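Local coordinates for dopamine N-acetyltransferase-like Protein (Tribolium castaneum, PDB 6V3T) that probably transfers acyl groups, such as acetyl from acetyl-CoA, to the amine of serotonin and related arylalkylamines, at residues 14-26 with 124-136. Numbering follows the deposited sequence.
With ACO (acetyl coenzyme *a), chain G.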
loop_
_atom_site.group_PDB
_atom_site.type_symbol
_atom_site.label_atom_id
_atom_site.label_comp_id
_atom_site.label_asym_id
_atom_site.label_seq_id
_atom_site.Cartn_x
_atom_site.Cartn_y
_atom_site.Cartn_z
ATOM N N VAL A 14 -5.128 14.617 -3.945
ATOM C CA VAL A 14 -4.496 13.277 -3.759
ATOM C C VAL A 14 -5.308 12.222 -4.510
ATOM O O VAL A 14 -4.697 11.393 -5.187
ATOM C CB VAL A 14 -4.373 12.909 -2.269
ATOM C CG1 VAL A 14 -3.994 11.448 -2.079
ATOM C CG2 VAL A 14 -3.387 13.811 -1.546
ATOM N N ILE A 15 -6.632 12.228 -4.369
ATOM C CA ILE A 15 -7.501 11.212 -5.024
ATOM C C ILE A 15 -7.314 11.335 -6.539
ATOM O O ILE A 15 -7.090 10.302 -7.195
ATOM C CB ILE A 15 -8.973 11.359 -4.595
ATOM C CG1 ILE A 15 -9.150 11.144 -3.092
ATOM C CG2 ILE A 15 -9.859 10.424 -5.403
ATOM C CD1 ILE A 15 -8.782 9.754 -2.614
ATOM N N HIS A 16 -7.388 12.558 -7.078
ATOM C CA HIS A 16 -7.245 12.825 -8.535
ATOM C C HIS A 16 -5.830 12.446 -8.991
ATOM O O HIS A 16 -5.675 12.077 -10.172
ATOM C CB HIS A 16 -7.611 14.274 -8.896
ATOM C CG HIS A 16 -7.823 14.460 -10.364
ATOM N ND1 HIS A 16 -8.881 13.872 -11.039
ATOM C CD2 HIS A 16 -7.108 15.129 -11.293
ATOM C CE1 HIS A 16 -8.809 14.178 -12.317
ATOM N NE2 HIS A 16 -7.734 14.951 -12.499
ATOM N N HIS A 17 -4.842 12.523 -8.091
ATOM C CA HIS A 17 -3.471 11.993 -8.323
ATOM C C HIS A 17 -3.537 10.470 -8.433
ATOM O O HIS A 17 -2.930 9.916 -9.356
ATOM C CB HIS A 17 -2.505 12.421 -7.214
ATOM C CG HIS A 17 -1.244 11.622 -7.176
ATOM N ND1 HIS A 17 -0.014 12.179 -7.448
ATOM C CD2 HIS A 17 -1.013 10.322 -6.893
ATOM C CE1 HIS A 17 0.917 11.259 -7.333
ATOM N NE2 HIS A 17 0.332 10.115 -6.995
ATOM N N LEU A 18 -4.233 9.819 -7.504
ATOM C CA LEU A 18 -4.265 8.335 -7.414
ATOM C C LEU A 18 -5.002 7.792 -8.634
ATOM O O LEU A 18 -4.494 6.843 -9.244
ATOM C CB LEU A 18 -4.934 7.899 -6.106
ATOM C CG LEU A 18 -4.071 8.028 -4.848
ATOM C CD1 LEU A 18 -4.843 7.577 -3.622
ATOM C CD2 LEU A 18 -2.774 7.234 -4.971
ATOM N N ARG A 19 -6.144 8.394 -8.977
ATOM C CA ARG A 19 -6.948 8.018 -10.168
ATOM C C ARG A 19 -6.018 7.967 -11.385
ATOM O O ARG A 19 -6.033 6.937 -12.075
ATOM C CB ARG A 19 -8.118 8.987 -10.360
ATOM C CG ARG A 19 -9.297 8.714 -9.435
ATOM C CD ARG A 19 -10.526 9.530 -9.788
ATOM N NE ARG A 19 -10.840 10.504 -8.760
ATOM C CZ ARG A 19 -11.337 11.716 -8.985
ATOM N NH1 ARG A 19 -11.584 12.123 -10.220
ATOM N NH2 ARG A 19 -11.571 12.532 -7.972
ATOM N N HIS A 20 -5.199 9.007 -11.591
ATOM C CA HIS A 20 -4.400 9.231 -12.830
ATOM C C HIS A 20 -3.088 8.421 -12.826
ATOM O O HIS A 20 -2.383 8.477 -13.855
ATOM C CB HIS A 20 -4.138 10.737 -13.046
ATOM C CG HIS A 20 -5.213 11.465 -13.789
ATOM N ND1 HIS A 20 -6.192 10.819 -14.529
ATOM C CD2 HIS A 20 -5.447 12.787 -13.940
ATOM C CE1 HIS A 20 -6.988 11.713 -15.080
ATOM N NE2 HIS A 20 -6.542 12.924 -14.751
ATOM N N ASN A 21 -2.767 7.682 -11.753
ATOM C CA ASN A 21 -1.413 7.077 -11.559
ATOM C C ASN A 21 -1.481 5.667 -10.969
ATOM O O ASN A 21 -0.840 4.759 -11.506
ATOM C CB ASN A 21 -0.550 7.933 -10.637
ATOM C CG ASN A 21 -0.144 9.219 -11.309
ATOM O OD1 ASN A 21 0.183 9.210 -12.488
ATOM N ND2 ASN A 21 -0.180 10.322 -10.582
ATOM N N PHE A 22 -2.197 5.502 -9.866
ATOM C CA PHE A 22 -2.090 4.305 -9.008
ATOM C C PHE A 22 -2.666 3.061 -9.689
ATOM O O PHE A 22 -2.223 2.002 -9.295
ATOM C CB PHE A 22 -2.689 4.524 -7.614
ATOM C CG PHE A 22 -2.338 3.399 -6.670
ATOM C CD1 PHE A 22 -1.024 3.089 -6.401
ATOM C CD2 PHE A 22 -3.308 2.605 -6.094
ATOM C CE1 PHE A 22 -0.692 2.066 -5.529
ATOM C CE2 PHE A 22 -2.970 1.567 -5.238
ATOM C CZ PHE A 22 -1.661 1.288 -4.967
ATOM N N PRO A 23 -3.633 3.119 -10.665
ATOM C CA PRO A 23 -4.138 1.944 -11.409
ATOM C C PRO A 23 -3.161 0.938 -12.054
ATOM O O PRO A 23 -3.521 -0.233 -12.192
ATOM C CB PRO A 23 -4.938 2.589 -12.564
ATOM C CG PRO A 23 -5.490 3.859 -11.963
ATOM C CD PRO A 23 -4.393 4.331 -11.029
ATOM N N ASP A 24 -1.952 1.374 -12.425
ATOM C CA ASP A 24 -0.911 0.484 -13.020
ATOM C C ASP A 24 -0.115 -0.206 -11.904
ATOM O O ASP A 24 0.985 -0.705 -12.177
ATOM C CB ASP A 24 -0.007 1.210 -14.030
ATOM C CG ASP A 24 0.293 2.665 -13.712
ATOM O OD1 ASP A 24 0.085 3.059 -12.546
ATOM O OD2 ASP A 24 0.726 3.396 -14.640
ATOM N N GLU A 25 -0.678 -0.291 -10.704
ATOM C CA GLU A 25 -0.112 -1.094 -9.602
ATOM C C GLU A 25 -0.148 -2.552 -10.049
ATOM O O GLU A 25 -1.131 -2.990 -10.618
ATOM C CB GLU A 25 -0.900 -0.806 -8.329
ATOM C CG GLU A 25 -0.295 -1.406 -7.083
ATOM C CD GLU A 25 -0.799 -2.795 -6.755
ATOM O OE1 GLU A 25 -1.862 -3.158 -7.275
ATOM O OE2 GLU A 25 -0.124 -3.505 -5.993
ATOM N N PRO A 26 0.933 -3.324 -9.846
ATOM C CA PRO A 26 1.005 -4.719 -10.291
ATOM C C PRO A 26 -0.212 -5.609 -10.015
ATOM O O PRO A 26 -0.751 -6.137 -10.948
ATOM C CB PRO A 26 2.193 -5.267 -9.493
ATOM C CG PRO A 26 3.097 -4.069 -9.344
ATOM C CD PRO A 26 2.170 -2.884 -9.187
ATOM N N LEU A 124 2.707 1.422 5.858
ATOM C CA LEU A 124 2.811 2.092 4.537
ATOM C C LEU A 124 1.916 1.299 3.597
ATOM O O LEU A 124 2.338 0.216 3.170
ATOM C CB LEU A 124 4.255 2.129 4.033
ATOM C CG LEU A 124 4.610 3.360 3.197
ATOM C CD1 LEU A 124 6.013 3.288 2.685
ATOM C CD2 LEU A 124 3.698 3.556 2.023
ATOM N N ARG A 125 0.705 1.797 3.359
ATOM C CA ARG A 125 -0.367 1.038 2.680
ATOM C C ARG A 125 -0.342 1.328 1.190
ATOM O O ARG A 125 -0.497 0.368 0.405
ATOM C CB ARG A 125 -1.732 1.407 3.250
ATOM C CG ARG A 125 -1.856 1.088 4.727
ATOM C CD ARG A 125 -3.250 1.346 5.243
ATOM N NE ARG A 125 -3.442 0.672 6.511
ATOM C CZ ARG A 125 -4.372 0.982 7.398
ATOM N NH1 ARG A 125 -5.218 1.980 7.177
ATOM N NH2 ARG A 125 -4.446 0.282 8.513
ATOM N N ILE A 126 -0.195 2.600 0.824
ATOM C CA ILE A 126 -0.256 3.028 -0.602
ATOM C C ILE A 126 0.915 3.957 -0.913
ATOM O O ILE A 126 1.067 4.986 -0.246
ATOM C CB ILE A 126 -1.619 3.659 -0.924
ATOM C CG1 ILE A 126 -2.712 2.584 -0.935
ATOM C CG2 ILE A 126 -1.544 4.425 -2.240
ATOM C CD1 ILE A 126 -3.929 2.935 -1.749
ATOM N N LEU A 127 1.693 3.601 -1.930
ATOM C CA LEU A 127 2.894 4.348 -2.374
ATOM C C LEU A 127 2.720 4.732 -3.845
ATOM O O LEU A 127 2.818 3.827 -4.700
ATOM C CB LEU A 127 4.108 3.441 -2.161
ATOM C CG LEU A 127 5.464 4.133 -2.180
ATOM C CD1 LEU A 127 5.401 5.472 -1.461
ATOM C CD2 LEU A 127 6.528 3.238 -1.567
ATOM N N SER A 128 2.434 6.008 -4.119
ATOM C CA SER A 128 2.223 6.547 -5.490
ATOM C C SER A 128 3.248 7.639 -5.820
ATOM O O SER A 128 3.372 8.609 -5.040
ATOM C CB SER A 128 0.832 7.071 -5.678
ATOM O OG SER A 128 0.664 7.557 -7.005
ATOM N N VAL A 129 3.926 7.473 -6.956
ATOM C CA VAL A 129 4.775 8.504 -7.612
ATOM C C VAL A 129 4.207 8.698 -9.009
ATOM O O VAL A 129 4.082 7.687 -9.689
ATOM C CB VAL A 129 6.237 8.043 -7.682
ATOM C CG1 VAL A 129 7.133 9.077 -8.340
ATOM C CG2 VAL A 129 6.751 7.669 -6.311
ATOM N N ASP A 130 3.883 9.932 -9.401
ATOM C CA ASP A 130 3.272 10.279 -10.714
ATOM C C ASP A 130 4.109 9.671 -11.846
ATOM O O ASP A 130 5.348 9.646 -11.704
ATOM C CB ASP A 130 3.167 11.798 -10.885
ATOM C CG ASP A 130 2.190 12.238 -11.959
ATOM O OD1 ASP A 130 2.107 11.561 -13.006
ATOM O OD2 ASP A 130 1.520 13.258 -11.737
ATOM N N SER A 131 3.450 9.229 -12.928
ATOM C CA SER A 131 4.069 8.714 -14.182
ATOM C C SER A 131 5.227 9.635 -14.603
ATOM O O SER A 131 6.326 9.117 -14.901
ATOM C CB SER A 131 3.044 8.591 -15.310
ATOM O OG SER A 131 1.707 8.415 -14.834
ATOM N N ARG A 132 4.984 10.953 -14.615
ATOM C CA ARG A 132 5.947 11.978 -15.105
ATOM C C ARG A 132 7.219 11.925 -14.237
ATOM O O ARG A 132 8.315 11.843 -14.816
ATOM C CB ARG A 132 5.368 13.407 -15.136
ATOM C CG ARG A 132 3.854 13.560 -15.041
ATOM C CD ARG A 132 3.395 15.021 -15.088
ATOM N NE ARG A 132 2.407 15.349 -14.055
ATOM C CZ ARG A 132 2.178 16.570 -13.545
ATOM N NH1 ARG A 132 2.859 17.625 -13.965
ATOM N NH2 ARG A 132 1.259 16.735 -12.604
ATOM N N PHE A 133 7.074 11.936 -12.906
ATOM C CA PHE A 133 8.159 12.182 -11.911
ATOM C C PHE A 133 8.800 10.856 -11.444
ATOM O O PHE A 133 9.704 10.855 -10.579
ATOM C CB PHE A 133 7.582 12.986 -10.742
ATOM C CG PHE A 133 7.138 14.382 -11.099
ATOM C CD1 PHE A 133 6.024 14.618 -11.882
ATOM C CD2 PHE A 133 7.824 15.477 -10.627
ATOM C CE1 PHE A 133 5.636 15.907 -12.221
ATOM C CE2 PHE A 133 7.427 16.765 -10.954
ATOM C CZ PHE A 133 6.332 16.983 -11.747
ATOM N N ARG A 134 8.346 9.740 -12.008
ATOM C CA ARG A 134 8.723 8.373 -11.575
ATOM C C ARG A 134 10.161 8.072 -11.988
ATOM O O ARG A 134 10.503 8.345 -13.140
ATOM C CB ARG A 134 7.777 7.369 -12.231
ATOM C CG ARG A 134 7.859 5.958 -11.672
ATOM C CD ARG A 134 6.638 5.154 -12.082
ATOM N NE ARG A 134 5.394 5.767 -11.616
ATOM C CZ ARG A 134 4.171 5.378 -11.968
ATOM N NH1 ARG A 134 4.012 4.371 -12.809
ATOM N NH2 ARG A 134 3.110 6.003 -11.480
ATOM N N GLY A 135 10.947 7.483 -11.087
ATOM C CA GLY A 135 12.316 7.017 -11.369
ATOM C C GLY A 135 13.378 8.000 -10.903
ATOM O O GLY A 135 14.526 7.849 -11.315
ATOM N N ARG A 136 13.040 8.954 -10.041
ATOM C CA ARG A 136 14.020 9.949 -9.537
ATOM C C ARG A 136 14.220 9.733 -8.030
ATOM O O ARG A 136 14.511 10.720 -7.330
ATOM C CB ARG A 136 13.560 11.374 -9.863
ATOM C CG ARG A 136 12.922 11.542 -11.235
ATOM C CD ARG A 136 12.650 12.996 -11.606
ATOM N NE ARG A 136 13.031 13.960 -10.573
ATOM C CZ ARG A 136 12.766 15.261 -10.599
ATOM N NH1 ARG A 136 13.166 16.039 -9.606
ATOM N NH2 ARG A 136 12.104 15.799 -11.612
HETATM N N1A ACO G . 12.840 -0.785 -13.268
HETATM C C2A ACO G . 13.676 -1.336 -12.379
HETATM N N3A ACO G . 13.859 -0.840 -11.144
HETATM C C4A ACO G . 13.199 0.255 -10.735
HETATM C C5A ACO G . 12.284 0.901 -11.653
HETATM C C6A ACO G . 12.137 0.310 -12.977
HETATM N N6A ACO G . 11.307 0.865 -13.866
HETATM N N7A ACO G . 11.766 1.949 -11.017
HETATM C C8A ACO G . 12.313 1.980 -9.784
HETATM N N9A ACO G . 13.175 0.976 -9.637
HETATM C C1B ACO G . 13.906 0.709 -8.407
HETATM C C2B ACO G . 15.152 1.533 -8.246
HETATM O O2B ACO G . 16.286 0.856 -8.746
HETATM C C3B ACO G . 15.198 1.674 -6.746
HETATM O O3B ACO G . 15.748 0.504 -6.188
HETATM P P3B ACO G . 17.257 0.552 -5.675
HETATM O O7A ACO G . 17.762 -0.863 -5.868
HETATM O O8A ACO G . 17.835 1.554 -6.660
HETATM O O9A ACO G . 17.047 0.980 -4.225
HETATM C C4B ACO G . 13.765 1.704 -6.298
HETATM O O4B ACO G . 13.043 1.128 -7.355
HETATM C C5B ACO G . 13.264 3.089 -6.046
HETATM O O5B ACO G . 12.892 3.741 -7.241
HETATM P P1A ACO G . 12.101 5.102 -7.044
HETATM O O1A ACO G . 12.524 5.710 -5.729
HETATM O O2A ACO G . 12.105 5.957 -8.267
HETATM O O3A ACO G . 10.615 4.515 -6.967
HETATM P P2A ACO G . 9.486 5.168 -7.899
HETATM O O4A ACO G . 9.551 6.669 -7.669
HETATM O O5A ACO G . 9.682 4.673 -9.309
HETATM O O6A ACO G . 8.192 4.351 -7.284
HETATM C CBP ACO G . 6.142 2.979 -7.862
HETATM C CCP ACO G . 6.879 4.326 -7.901
HETATM C CDP ACO G . 6.599 2.213 -6.631
HETATM C CEP ACO G . 6.518 2.266 -9.145
HETATM C CAP ACO G . 4.576 3.121 -7.855
HETATM O OAP ACO G . 4.143 3.530 -9.158
HETATM C C9P ACO G . 3.702 1.872 -7.464
HETATM O O9P ACO G . 3.234 1.132 -8.331
HETATM N N8P ACO G . 3.448 1.631 -6.138
HETATM C C7P ACO G . 2.711 0.476 -5.616
HETATM C C6P ACO G . 3.411 -0.290 -4.472
HETATM C C5P ACO G . 2.522 -0.646 -3.294
HETATM O O5P ACO G . 2.745 -0.214 -2.184
HETATM N N4P ACO G . 1.512 -1.485 -3.523
HETATM C C3P ACO G . 0.665 -2.068 -2.460
HETATM C C2P ACO G . -0.851 -1.791 -2.523
HETATM S S1P ACO G . -1.823 -3.186 -3.053
HETATM C C ACO G . -3.205 -2.496 -3.750
HETATM O O ACO G . -3.702 -1.481 -3.284
HETATM C CH3 ACO G . -3.865 -3.118 -4.946
#
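H17 and S128 share a buried hydrogen bond, NE2 to OG at 2.6 Å, with the hydroxyl near the plane of the imidazole at its edge. H17 CG and S128 OG each stand anti to their own backbone N (chi1 164° for H17), which brings the two groups together between helix and strand. Further along, the amide oxygen of N21 takes two bonds from S131: S131 OG lies 2.9 Å from N21 OD1, tilted somewhat out of the carbonyl plane, whereas the backbone N approaches OD1 from above that plane.

The apolar part centres on F22. I126 sets CG2 over the middle of one ring face, a CH-pi contact 4.2 Å from the centroid, while E25 CB lies against the opposite face, toward the rim. L18 CD2 fills in beside S128 CB at 3.7 Å.

Charge enters through R134, whose NE and NH2 grip V129 O side-on, NH2 at 2.6 Å. This holds one guanidinium face against the pantetheine hydroxyl OAP of acetyl-CoA; D24 is only a long, loosely defined ion pair. A leucine in its place would probably leave V129 O without these donors and OAP without its flat neighbour.

The cofactor's N8P bonds weakly to L127 O, consistent with the GNAT fold, in which the bulged strand, here with a classic beta bulge at R125 and I126 opposite L72, offers backbone to the pantetheine arm. Helix 14-19 and strand 124-129 run at 78° to each other; strand 67-77 pairs alongside, and helix 138-152 packs against L127 and V129.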